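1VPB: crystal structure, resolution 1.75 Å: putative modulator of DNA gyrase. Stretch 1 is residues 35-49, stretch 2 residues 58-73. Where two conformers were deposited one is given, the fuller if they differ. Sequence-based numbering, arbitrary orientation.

Stretch 1 (35-49) QAAKVLLYSSSNTSF
Stretch 2 58-73: RLQQASEGGLSLSLYV

From Lys-38/Ser-70 to Ser-48/Gln-60, each hydrogen-bonded pair carries two backbone bonds; Ala-36/Tyr-72 carries one, Tyr-72 N to Ala-36 O, 3.1 Å. Lys-38 N to Ser-70 O is 3.0 Å and Ser-70 N to Lys-38 O 2.9 Å; Leu-40 N to Ser-68 O and Ser-68 N to Leu-40 O are both 2.9 Å, the former nearly linear at 176°. Tyr-42 with Gly-66 and Ser-44 with Glu-64 repeat the pattern, N to O 2.9 Å in each direction. Asn-46 N to Ala-62 O is 2.9 Å, Ala-62 N to Asn-46 O 3.0 Å; Ser-48 N to Gln-60 O is 2.8 Å, Gln-60 N to Ser-48 O 2.9 Å. Beyond Ala-36, Gln-35 N donates to Tyr-72 O at 3.0 Å with a bent angle of 136°.

A side-chain hydrogen bond also crosses the strands: Lys-38 (m, then t throughout) extends its chain so that NZ donates to Tyr-72 OH at 3.0 Å; Tyr-72 is m, chi2 76°. A water bridges Ser-44 O and Ser-63 OG, 2.8 Å from each, donating to the carbonyl.

The ladder joins an antiparallel strand pair, residues 36-49 against 58-73, axes 175° apart in N-to-C direction and 4.6 Å apart at closest approach, burying 1298 Å² summed over both sides. Both strands are extended, with phi mostly -105° to -157° and psi mostly 104° to 165°; Gly-66 is flatter, at -157°/-179°. The register runs without a bulge from Ala-36 opposite Tyr-72 to Phe-49 opposite Leu-59, paired residue numbers always summing to 108.

At the non-hydrogen-bonded pairs, where the CA atoms come closer together, CA-H...O contacts add to the ladder, as from Gly-65 CA to Tyr-42 O, 3.1 Å, and Leu-67 CA to Leu-40 O, 3.2 Å. CA atoms come closest at Ser-43 and Gly-65, 4.0 Å apart.

Side chains alternate between faces. On the face of Lys-38 and Tyr-72, Tyr-42 (p, chi2 85°) lays its ring over Gly-66, whose CA is 3.7 Å from the ring centroid, 26° off the normal. An ideal CB on Gly-66 would lie 2.1 Å from Tyr-42 OH, so the absent side chain makes room for the ring. Ser-68 OG lies at the ring edge, 3.8 Å from Tyr-42 CE2.

The other face is largely aliphatic at one end: Leu-67 CD1 (t, p) lies 3.6 Å from Val-39 CG1 (t) and 3.7 Å from Leu-41 CD1 (t, p). At the opposite end Leu-59 CD1 (t, p) sits over the Phe-49 ring (m, chi2 -82°), 3.7 Å from its centroid.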

# COMPACT_ATOMS: atom_id res chain seq x y z
N GLN A 35 23.66 -5.50 24.10
CA GLN A 35 24.39 -4.43 24.83
C GLN A 35 23.36 -3.31 25.06
O GLN A 35 23.46 -2.55 26.02
CB GLN A 35 25.58 -3.90 24.13
CG GLN A 35 26.76 -4.78 24.15
CD GLN A 35 26.71 -5.88 23.09
OE1 GLN A 35 25.88 -5.81 22.14
NE2 GLN A 35 27.54 -6.94 23.28
N ALA A 36 22.37 -3.19 24.16
CA ALA A 36 21.36 -2.14 24.26
C ALA A 36 20.11 -2.62 23.54
O ALA A 36 20.15 -3.49 22.69
CB ALA A 36 21.84 -0.88 23.67
N ALA A 37 18.96 -2.05 23.92
CA ALA A 37 17.70 -2.39 23.26
C ALA A 37 16.70 -1.23 23.40
O ALA A 37 16.82 -0.42 24.32
CB ALA A 37 17.11 -3.61 23.81
N LYS A 38 15.73 -1.24 22.50
CA LYS A 38 14.54 -0.35 22.58
C LYS A 38 13.36 -1.29 22.54
O LYS A 38 13.37 -2.27 21.77
CB LYS A 38 14.56 0.62 21.41
CG LYS A 38 15.73 1.53 21.28
CD LYS A 38 15.66 2.31 20.06
CE LYS A 38 16.83 3.27 19.90
NZ LYS A 38 16.86 3.73 18.45
N VAL A 39 12.31 -1.00 23.33
CA VAL A 39 11.10 -1.79 23.34
C VAL A 39 9.92 -0.81 23.19
O VAL A 39 9.91 0.22 23.81
CB VAL A 39 10.95 -2.60 24.66
CG1 VAL A 39 9.64 -3.32 24.72
CG2 VAL A 39 12.15 -3.60 24.83
N LEU A 40 9.03 -1.17 22.31
CA LEU A 40 7.71 -0.52 22.16
C LEU A 40 6.62 -1.50 22.41
O LEU A 40 6.52 -2.53 21.78
CB LEU A 40 7.60 0.08 20.81
CG LEU A 40 6.21 0.54 20.35
CD1 LEU A 40 5.95 1.84 21.06
CD2 LEU A 40 6.17 0.66 18.86
N LEU A 41 5.68 -1.15 23.31
CA LEU A 41 4.47 -1.89 23.45
C LEU A 41 3.35 -0.95 22.98
O LEU A 41 3.31 0.21 23.39
CB LEU A 41 4.32 -2.26 24.91
CG LEU A 41 3.06 -3.05 25.29
CD1 LEU A 41 3.14 -4.46 24.92
CD2 LEU A 41 2.91 -2.93 26.78
N TYR A 42 2.57 -1.40 22.00
CA TYR A 42 1.59 -0.54 21.38
C TYR A 42 0.25 -1.22 21.44
O TYR A 42 0.13 -2.46 21.52
CB TYR A 42 1.97 -0.21 19.94
CG TYR A 42 2.12 -1.44 19.07
CD1 TYR A 42 1.01 -1.99 18.47
CD2 TYR A 42 3.35 -2.07 18.89
CE1 TYR A 42 1.08 -3.13 17.71
CE2 TYR A 42 3.44 -3.24 18.10
CZ TYR A 42 2.29 -3.74 17.52
OH TYR A 42 2.30 -4.90 16.75
N SER A 43 -0.80 -0.41 21.41
CA SER A 43 -2.10 -0.98 21.19
C SER A 43 -2.99 0.04 20.52
O SER A 43 -2.73 1.25 20.52
CB SER A 43 -2.75 -1.43 22.46
OG SER A 43 -3.09 -0.35 23.23
N SER A 44 -4.02 -0.48 19.92
CA SER A 44 -4.93 0.43 19.23
C SER A 44 -6.28 -0.27 19.12
O SER A 44 -6.41 -1.51 19.28
CB SER A 44 -4.39 0.75 17.85
OG SER A 44 -4.29 -0.46 17.11
N SER A 45 -7.29 0.54 18.81
CA SER A 45 -8.56 -0.05 18.39
C SER A 45 -9.20 0.93 17.43
O SER A 45 -8.81 2.09 17.37
CB SER A 45 -9.44 -0.42 19.55
OG SER A 45 -10.14 0.67 20.10
N ASN A 46 -10.11 0.43 16.59
CA ASN A 46 -10.71 1.25 15.56
C ASN A 46 -12.07 0.76 15.14
O ASN A 46 -12.33 -0.45 15.12
CB ASN A 46 -9.89 1.27 14.29
CG ASN A 46 -8.44 1.61 14.53
OD1 ASN A 46 -7.60 0.73 14.79
ND2 ASN A 46 -8.13 2.91 14.41
N THR A 47 -12.90 1.71 14.66
CA THR A 47 -14.15 1.41 13.98
C THR A 47 -14.21 2.12 12.64
O THR A 47 -13.86 3.32 12.54
CB THR A 47 -15.33 1.90 14.84
OG1 THR A 47 -15.39 1.10 16.04
CG2 THR A 47 -16.65 1.74 14.17
N SER A 48 -14.69 1.39 11.63
CA SER A 48 -14.98 1.92 10.30
C SER A 48 -16.39 1.58 9.89
O SER A 48 -16.78 0.41 9.88
CB SER A 48 -14.01 1.33 9.28
OG SER A 48 -14.45 1.63 7.98
N PHE A 49 -17.19 2.60 9.55
CA PHE A 49 -18.44 2.38 8.85
C PHE A 49 -18.31 2.99 7.45
O PHE A 49 -17.96 4.16 7.32
CB PHE A 49 -19.67 3.06 9.49
CG PHE A 49 -20.11 2.45 10.80
CD1 PHE A 49 -20.92 1.31 10.82
CD2 PHE A 49 -19.78 3.05 12.03
CE1 PHE A 49 -21.34 0.74 12.07
CE2 PHE A 49 -20.16 2.49 13.25
CZ PHE A 49 -20.94 1.32 13.27
N ARG A 58 -21.21 -1.23 5.47
CA ARG A 58 -20.10 -2.05 5.87
C ARG A 58 -19.59 -1.59 7.25
O ARG A 58 -19.53 -0.40 7.53
CB ARG A 58 -19.03 -1.98 4.81
CG ARG A 58 -19.47 -2.61 3.48
N LEU A 59 -19.24 -2.55 8.11
CA LEU A 59 -18.61 -2.30 9.39
C LEU A 59 -17.35 -3.14 9.50
O LEU A 59 -17.40 -4.37 9.29
CB LEU A 59 -19.50 -2.80 10.51
CG LEU A 59 -18.89 -2.70 11.90
CD1 LEU A 59 -18.56 -1.24 12.34
CD2 LEU A 59 -19.82 -3.30 12.82
N GLN A 60 -16.29 -2.49 9.85
CA GLN A 60 -15.05 -3.16 10.34
C GLN A 60 -14.61 -2.62 11.65
O GLN A 60 -14.51 -1.37 11.87
CB GLN A 60 -13.91 -3.01 9.34
N GLN A 61 -14.30 -3.53 12.56
CA GLN A 61 -13.72 -3.12 13.84
C GLN A 61 -12.46 -3.95 14.10
O GLN A 61 -12.41 -5.12 13.76
CB GLN A 61 -14.68 -3.31 15.02
CG GLN A 61 -15.85 -2.35 14.94
CD GLN A 61 -16.82 -2.51 16.09
OE1 GLN A 61 -17.09 -3.62 16.54
NE2 GLN A 61 -17.45 -1.38 16.50
N ALA A 62 -11.50 -3.34 14.76
CA ALA A 62 -10.22 -3.99 15.05
C ALA A 62 -9.70 -3.59 16.38
O ALA A 62 -9.89 -2.45 16.82
CB ALA A 62 -9.23 -3.65 13.95
N SER A 63 -8.98 -4.51 17.05
CA SER A 63 -8.33 -4.25 18.31
C SER A 63 -6.97 -4.93 18.26
O SER A 63 -6.90 -6.12 18.00
CB SER A 63 -9.09 -4.84 19.44
OG SER A 63 -8.50 -4.47 20.64
N GLU A 64 -5.90 -4.19 18.44
CA GLU A 64 -4.58 -4.80 18.17
C GLU A 64 -3.64 -4.38 19.29
O GLU A 64 -3.84 -3.35 19.93
CB GLU A 64 -4.06 -4.33 16.81
CG GLU A 64 -4.89 -4.63 15.57
N GLY A 65 -2.63 -5.21 19.57
CA GLY A 65 -1.62 -4.86 20.54
C GLY A 65 -0.39 -5.67 20.25
O GLY A 65 -0.53 -6.86 19.92
N GLY A 66 0.77 -5.05 20.36
CA GLY A 66 1.99 -5.82 20.13
C GLY A 66 3.24 -5.24 20.78
O GLY A 66 3.19 -4.24 21.52
N LEU A 67 4.37 -5.92 20.55
CA LEU A 67 5.65 -5.56 21.11
C LEU A 67 6.66 -5.54 19.98
O LEU A 67 6.69 -6.48 19.21
CB LEU A 67 6.07 -6.60 22.14
CG LEU A 67 7.03 -6.43 23.28
CD1 LEU A 67 6.66 -5.28 24.18
CD2 LEU A 67 6.98 -7.73 24.14
N SER A 68 7.42 -4.47 19.89
CA SER A 68 8.49 -4.29 18.85
C SER A 68 9.76 -4.06 19.60
O SER A 68 9.79 -3.35 20.60
CB SER A 68 8.17 -3.09 17.97
OG SER A 68 7.09 -3.48 17.16
N LEU A 69 10.86 -4.69 19.14
CA LEU A 69 12.16 -4.41 19.79
C LEU A 69 13.19 -4.07 18.75
O LEU A 69 13.18 -4.61 17.64
CB LEU A 69 12.65 -5.66 20.55
CG LEU A 69 11.89 -6.11 21.80
CD1 LEU A 69 10.76 -7.00 21.41
CD2 LEU A 69 12.76 -6.83 22.74
N SER A 70 14.12 -3.16 19.11
CA SER A 70 15.30 -2.86 18.32
C SER A 70 16.42 -3.48 19.15
O SER A 70 16.53 -3.22 20.34
CB SER A 70 15.58 -1.39 18.19
OG SER A 70 14.54 -0.72 17.47
N LEU A 71 17.19 -4.34 18.51
CA LEU A 71 18.22 -5.13 19.17
C LEU A 71 19.63 -4.72 18.73
O LEU A 71 19.96 -4.67 17.57
CB LEU A 71 18.01 -6.62 18.84
CG LEU A 71 16.60 -7.21 19.02
CD1 LEU A 71 16.62 -8.62 18.50
CD2 LEU A 71 16.20 -7.19 20.45
N TYR A 72 20.48 -4.29 19.71
CA TYR A 72 21.86 -3.87 19.49
C TYR A 72 22.76 -5.00 20.04
O TYR A 72 22.81 -5.22 21.26
CB TYR A 72 22.15 -2.56 20.22
CG TYR A 72 21.36 -1.38 19.68
CD1 TYR A 72 20.02 -1.25 19.99
CD2 TYR A 72 21.97 -0.42 18.88
CE1 TYR A 72 19.27 -0.15 19.48
CE2 TYR A 72 21.26 0.64 18.37
CZ TYR A 72 19.90 0.77 18.68
OH TYR A 72 19.21 1.88 18.16
N VAL A 73 23.30 -5.77 19.14
CA VAL A 73 23.92 -7.06 19.46
C VAL A 73 25.29 -7.09 18.81
O VAL A 73 25.50 -7.26 17.57
CB VAL A 73 23.11 -8.27 18.92
CG1 VAL A 73 23.81 -9.59 19.32
CG2 VAL A 73 21.66 -8.23 19.36
O HOH W 1 -6.87 -2.52 21.83